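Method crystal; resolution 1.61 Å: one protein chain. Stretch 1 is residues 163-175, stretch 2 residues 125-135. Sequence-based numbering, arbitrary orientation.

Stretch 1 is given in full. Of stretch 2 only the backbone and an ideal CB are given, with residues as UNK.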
# COMPACT_ATOMS: atom_id res chain seq x y z
N LEU A 163 -12.15 -3.18 -9.85
CA LEU A 163 -11.28 -4.35 -9.84
C LEU A 163 -11.69 -5.28 -8.70
O LEU A 163 -11.86 -6.48 -8.91
CB LEU A 163 -9.82 -3.93 -9.64
CG LEU A 163 -8.84 -5.07 -9.34
CD1 LEU A 163 -8.64 -5.95 -10.58
CD2 LEU A 163 -7.50 -4.48 -8.90
N LEU A 164 -11.84 -4.71 -7.51
CA LEU A 164 -12.20 -5.49 -6.34
C LEU A 164 -13.57 -6.14 -6.44
O LEU A 164 -13.76 -7.27 -5.98
CB LEU A 164 -12.09 -4.63 -5.08
CG LEU A 164 -10.65 -4.25 -4.70
CD1 LEU A 164 -10.68 -3.44 -3.41
CD2 LEU A 164 -9.80 -5.49 -4.51
N LYS A 165 -14.54 -5.45 -7.04
CA LYS A 165 -15.86 -6.05 -7.20
C LYS A 165 -15.75 -7.22 -8.18
O LYS A 165 -16.43 -8.24 -8.03
CB LYS A 165 -16.86 -5.02 -7.74
CG LYS A 165 -17.30 -4.02 -6.70
CD LYS A 165 -18.45 -3.17 -7.21
CE LYS A 165 -19.16 -2.48 -6.06
NZ LYS A 165 -20.35 -1.71 -6.53
N ASP A 166 -14.88 -7.07 -9.17
CA ASP A 166 -14.69 -8.11 -10.18
C ASP A 166 -14.07 -9.37 -9.57
O ASP A 166 -14.65 -10.45 -9.66
CB ASP A 166 -13.78 -7.57 -11.29
CG ASP A 166 -13.66 -8.51 -12.47
OD1 ASP A 166 -14.26 -9.61 -12.43
OD2 ASP A 166 -12.97 -8.15 -13.45
N VAL A 167 -12.91 -9.22 -8.94
CA VAL A 167 -12.20 -10.35 -8.36
C VAL A 167 -12.72 -10.82 -7.01
O VAL A 167 -12.47 -11.97 -6.61
CB VAL A 167 -10.70 -10.04 -8.23
CG1 VAL A 167 -10.13 -9.63 -9.58
CG2 VAL A 167 -10.48 -8.92 -7.21
N GLY A 168 -13.44 -9.95 -6.31
CA GLY A 168 -13.95 -10.29 -5.00
C GLY A 168 -12.96 -9.85 -3.93
O GLY A 168 -11.76 -9.84 -4.17
N TYR A 169 -13.46 -9.48 -2.76
CA TYR A 169 -12.57 -9.04 -1.69
C TYR A 169 -13.21 -9.18 -0.32
O TYR A 169 -14.43 -9.26 -0.19
CB TYR A 169 -12.14 -7.59 -1.92
CG TYR A 169 -13.26 -6.57 -1.80
CD1 TYR A 169 -14.11 -6.31 -2.88
CD2 TYR A 169 -13.46 -5.86 -0.62
CE1 TYR A 169 -15.12 -5.36 -2.79
CE2 TYR A 169 -14.47 -4.90 -0.52
CZ TYR A 169 -15.29 -4.66 -1.60
OH TYR A 169 -16.27 -3.70 -1.52
N ASN A 170 -12.35 -9.22 0.69
CA ASN A 170 -12.80 -9.35 2.07
C ASN A 170 -12.48 -8.09 2.85
O ASN A 170 -11.36 -7.58 2.78
CB ASN A 170 -12.11 -10.55 2.72
CG ASN A 170 -12.39 -11.84 1.99
OD1 ASN A 170 -13.50 -12.37 2.04
ND2 ASN A 170 -11.39 -12.36 1.29
N GLU A 171 -13.46 -7.59 3.60
CA GLU A 171 -13.25 -6.40 4.42
C GLU A 171 -12.77 -6.82 5.80
O GLU A 171 -13.30 -7.77 6.39
CB GLU A 171 -14.54 -5.61 4.63
CG GLU A 171 -15.12 -4.89 3.44
CD GLU A 171 -16.27 -3.98 3.86
OE1 GLU A 171 -16.92 -4.28 4.90
OE2 GLU A 171 -16.53 -2.98 3.17
N VAL A 172 -11.77 -6.12 6.31
CA VAL A 172 -11.29 -6.40 7.65
C VAL A 172 -11.74 -5.18 8.43
O VAL A 172 -11.19 -4.09 8.27
CB VAL A 172 -9.75 -6.52 7.70
CG1 VAL A 172 -9.30 -6.75 9.13
CG2 VAL A 172 -9.30 -7.68 6.82
N GLU A 173 -12.79 -5.34 9.23
CA GLU A 173 -13.32 -4.23 10.03
C GLU A 173 -12.27 -3.85 11.06
O GLU A 173 -11.93 -4.64 11.94
CB GLU A 173 -14.61 -4.65 10.74
CG GLU A 173 -15.25 -3.53 11.54
CD GLU A 173 -16.47 -4.00 12.31
OE1 GLU A 173 -17.43 -4.47 11.67
OE2 GLU A 173 -16.47 -3.90 13.56
N ILE A 174 -11.73 -2.64 10.93
CA ILE A 174 -10.70 -2.18 11.84
C ILE A 174 -11.26 -1.86 13.21
O ILE A 174 -12.25 -1.14 13.34
CB ILE A 174 -9.98 -0.94 11.28
CG1 ILE A 174 -9.28 -1.30 9.97
CG2 ILE A 174 -8.98 -0.40 12.29
CD1 ILE A 174 -8.29 -2.46 10.09
N PRO A 175 -10.64 -2.42 14.27
CA PRO A 175 -11.09 -2.18 15.64
C PRO A 175 -11.13 -0.68 15.91
O PRO A 175 -10.28 0.07 15.43
CB PRO A 175 -10.04 -2.89 16.48
CG PRO A 175 -9.66 -4.06 15.63
CD PRO A 175 -9.57 -3.43 14.24
N UNK A 125 -9.23 -13.65 -2.13
CA UNK A 125 -8.00 -13.30 -2.85
C UNK A 125 -7.40 -11.97 -2.40
O UNK A 125 -6.25 -11.68 -2.70
CB UNK A 125 -8.28 -13.25 -4.35
N UNK A 126 -8.20 -11.18 -1.70
CA UNK A 126 -7.78 -9.87 -1.20
C UNK A 126 -8.48 -9.56 0.12
O UNK A 126 -9.66 -9.87 0.29
CB UNK A 126 -8.08 -8.78 -2.23
N UNK A 127 -7.75 -8.96 1.04
CA UNK A 127 -8.32 -8.55 2.32
C UNK A 127 -7.82 -7.14 2.55
O UNK A 127 -6.61 -6.90 2.60
CB UNK A 127 -7.93 -9.49 3.46
N UNK A 128 -8.74 -6.19 2.65
CA UNK A 128 -8.36 -4.80 2.84
C UNK A 128 -9.03 -4.21 4.06
O UNK A 128 -10.13 -4.62 4.45
CB UNK A 128 -8.71 -3.97 1.60
N UNK A 129 -8.36 -3.24 4.66
CA UNK A 129 -8.86 -2.56 5.85
C UNK A 129 -10.13 -1.76 5.57
O UNK A 129 -10.26 -1.14 4.52
CB UNK A 129 -7.78 -1.63 6.41
N UNK A 130 -11.05 -1.78 6.52
CA UNK A 130 -12.31 -1.07 6.38
C UNK A 130 -12.70 -0.31 7.64
O UNK A 130 -12.89 -0.89 8.70
CB UNK A 130 -13.42 -2.05 6.01
N UNK A 131 -12.79 1.01 7.51
CA UNK A 131 -13.23 1.88 8.59
C UNK A 131 -14.50 2.43 7.98
O UNK A 131 -15.32 1.65 7.50
CB UNK A 131 -12.22 2.95 9.00
N UNK A 132 -14.67 3.74 7.98
CA UNK A 132 -15.85 4.34 7.36
C UNK A 132 -15.58 4.24 5.86
O UNK A 132 -16.50 4.16 5.05
CB UNK A 132 -16.09 5.78 7.82
N UNK A 133 -14.30 4.23 5.52
CA UNK A 133 -13.84 4.14 4.14
C UNK A 133 -13.19 2.80 3.85
O UNK A 133 -12.66 2.15 4.75
CB UNK A 133 -12.86 5.27 3.83
N UNK A 134 -13.24 2.38 2.59
CA UNK A 134 -12.60 1.13 2.19
C UNK A 134 -11.16 1.50 1.83
O UNK A 134 -10.92 2.27 0.90
CB UNK A 134 -13.33 0.45 1.03
N UNK A 135 -10.20 0.97 2.58
CA UNK A 135 -8.81 1.27 2.31
C UNK A 135 -8.20 0.28 1.34
O UNK A 135 -7.56 -0.69 1.74
CB UNK A 135 -8.01 1.29 3.61

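Strand 126-130 runs parallel to strand 170-173, and backbone hydrogen bonds tie the two together. The side chains then fall alternately on the two faces of the sheet.

Position 125 precedes the strand. Its CB points toward stretch 1, 4.9 Å from G168 O and from V167 O. Phi is -90°, which does not exclude proline; a compact apolar residue could rest against the two carbonyls. It is P125, after a cis peptide bond. Its CG lies 3.4 Å from G168 O.

At position 126 the CB points sideways, 4.2 Å from Y169 CB and 4.4 Å from L164 CD2. The backbone is extended and the surroundings largely apolar. Valine, isoleucine or leucine would fit. It is V126, whose CG1 lies 4.1 Å from L164 CD2. Its carbonyl O accepts from N170 N at 2.8 Å, and weakly from N170 ND2 at 3.2 Å.

Position 127 pairs with N170, on the face shared with V172. Its CB is 4.1 Å from V172 CG2, so a small residue, polar or apolar, would suit. It is S127. Its CA makes a CA-H...O contact with N170 O at 3.2 Å.

Position 128 pairs with E171 on the other face. The Y169 ring is nearby. A medium-sized apolar side chain is expected. It is V128, with CG2 4.1 Å from Y169 CD2. Its backbone N donates to N170 O at 3.0 Å, and its O accepts from V172 N at 2.9 Å.

At position 129 the CB is already close to I174 CD1. A small residue suits this contact. It is A129, whose CB packs on I174 CD1 at 3.8 Å.

Position 130 has its CB 4.0 Å from E171 CB, beside a carboxylate. A long basic residue is the natural choice; a polar one could also serve. It is K130. Its NZ forms a salt bridge with E171 OE2 at 2.6 Å. K130 O accepts from I174 N at 3.1 Å, and a water O lies 3.2 Å from K130 O and 2.7 Å from I174 O.

At position 131 the CB points sideways, 5.0 Å from I174 CB. Several residues would do. T131 places CG2 4.1 Å from I174 CB.

Positions 132 and 133 meet nothing of stretch 1, which leaves the choice open. They are E132 and K133.

Position 134 points toward stretch 1, facing Y169 and L164. A large apolar residue fits. L134 CD2 lies 3.9 Å from Y169 CE2 and 4.3 Å from L164 CD1.

Position 135 is unconstrained by stretch 1. It is H135.

Stretch 2 125-135: PVSVAKTEKLH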
# COMPACT_ATOMS: atom_id res chain seq x y z
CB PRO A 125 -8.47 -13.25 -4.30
CG PRO A 125 -9.82 -12.64 -4.16
CD PRO A 125 -10.41 -13.36 -2.96
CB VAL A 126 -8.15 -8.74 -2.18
CG1 VAL A 126 -7.65 -7.41 -1.64
CG2 VAL A 126 -7.60 -9.03 -3.54
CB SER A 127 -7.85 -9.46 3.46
OG SER A 127 -8.50 -10.72 3.39
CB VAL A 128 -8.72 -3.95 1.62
CG1 VAL A 128 -7.72 -4.20 0.49
CG2 VAL A 128 -10.12 -4.27 1.16
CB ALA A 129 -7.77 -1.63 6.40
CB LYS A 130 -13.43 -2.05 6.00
CG LYS A 130 -14.82 -1.43 5.91
CD LYS A 130 -14.93 -0.43 4.77
CE LYS A 130 -16.32 0.17 4.67
NZ LYS A 130 -17.37 -0.85 4.39
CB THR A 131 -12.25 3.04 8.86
OG1 THR A 131 -12.10 3.82 7.67
CG2 THR A 131 -10.89 2.51 9.29
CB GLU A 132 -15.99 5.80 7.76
CG GLU A 132 -16.39 6.01 9.20
CD GLU A 132 -17.77 5.47 9.49
OE1 GLU A 132 -18.72 5.88 8.79
OE2 GLU A 132 -17.91 4.62 10.40
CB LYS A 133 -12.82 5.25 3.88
CG LYS A 133 -11.98 5.06 2.63
CD LYS A 133 -10.96 6.18 2.47
CE LYS A 133 -10.11 5.96 1.23
NZ LYS A 133 -9.25 7.13 0.93
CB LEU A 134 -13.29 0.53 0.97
CG LEU A 134 -12.68 -0.79 0.47
CD1 LEU A 134 -12.91 -1.87 1.52
CD2 LEU A 134 -13.30 -1.19 -0.86
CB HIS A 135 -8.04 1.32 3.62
CG HIS A 135 -8.58 2.35 4.57
ND1 HIS A 135 -9.57 2.07 5.48
CD2 HIS A 135 -8.33 3.67 4.66
CE1 HIS A 135 -9.92 3.19 6.09
NE2 HIS A 135 -9.18 4.18 5.61
O HOH W 1 -13.81 0.12 11.54
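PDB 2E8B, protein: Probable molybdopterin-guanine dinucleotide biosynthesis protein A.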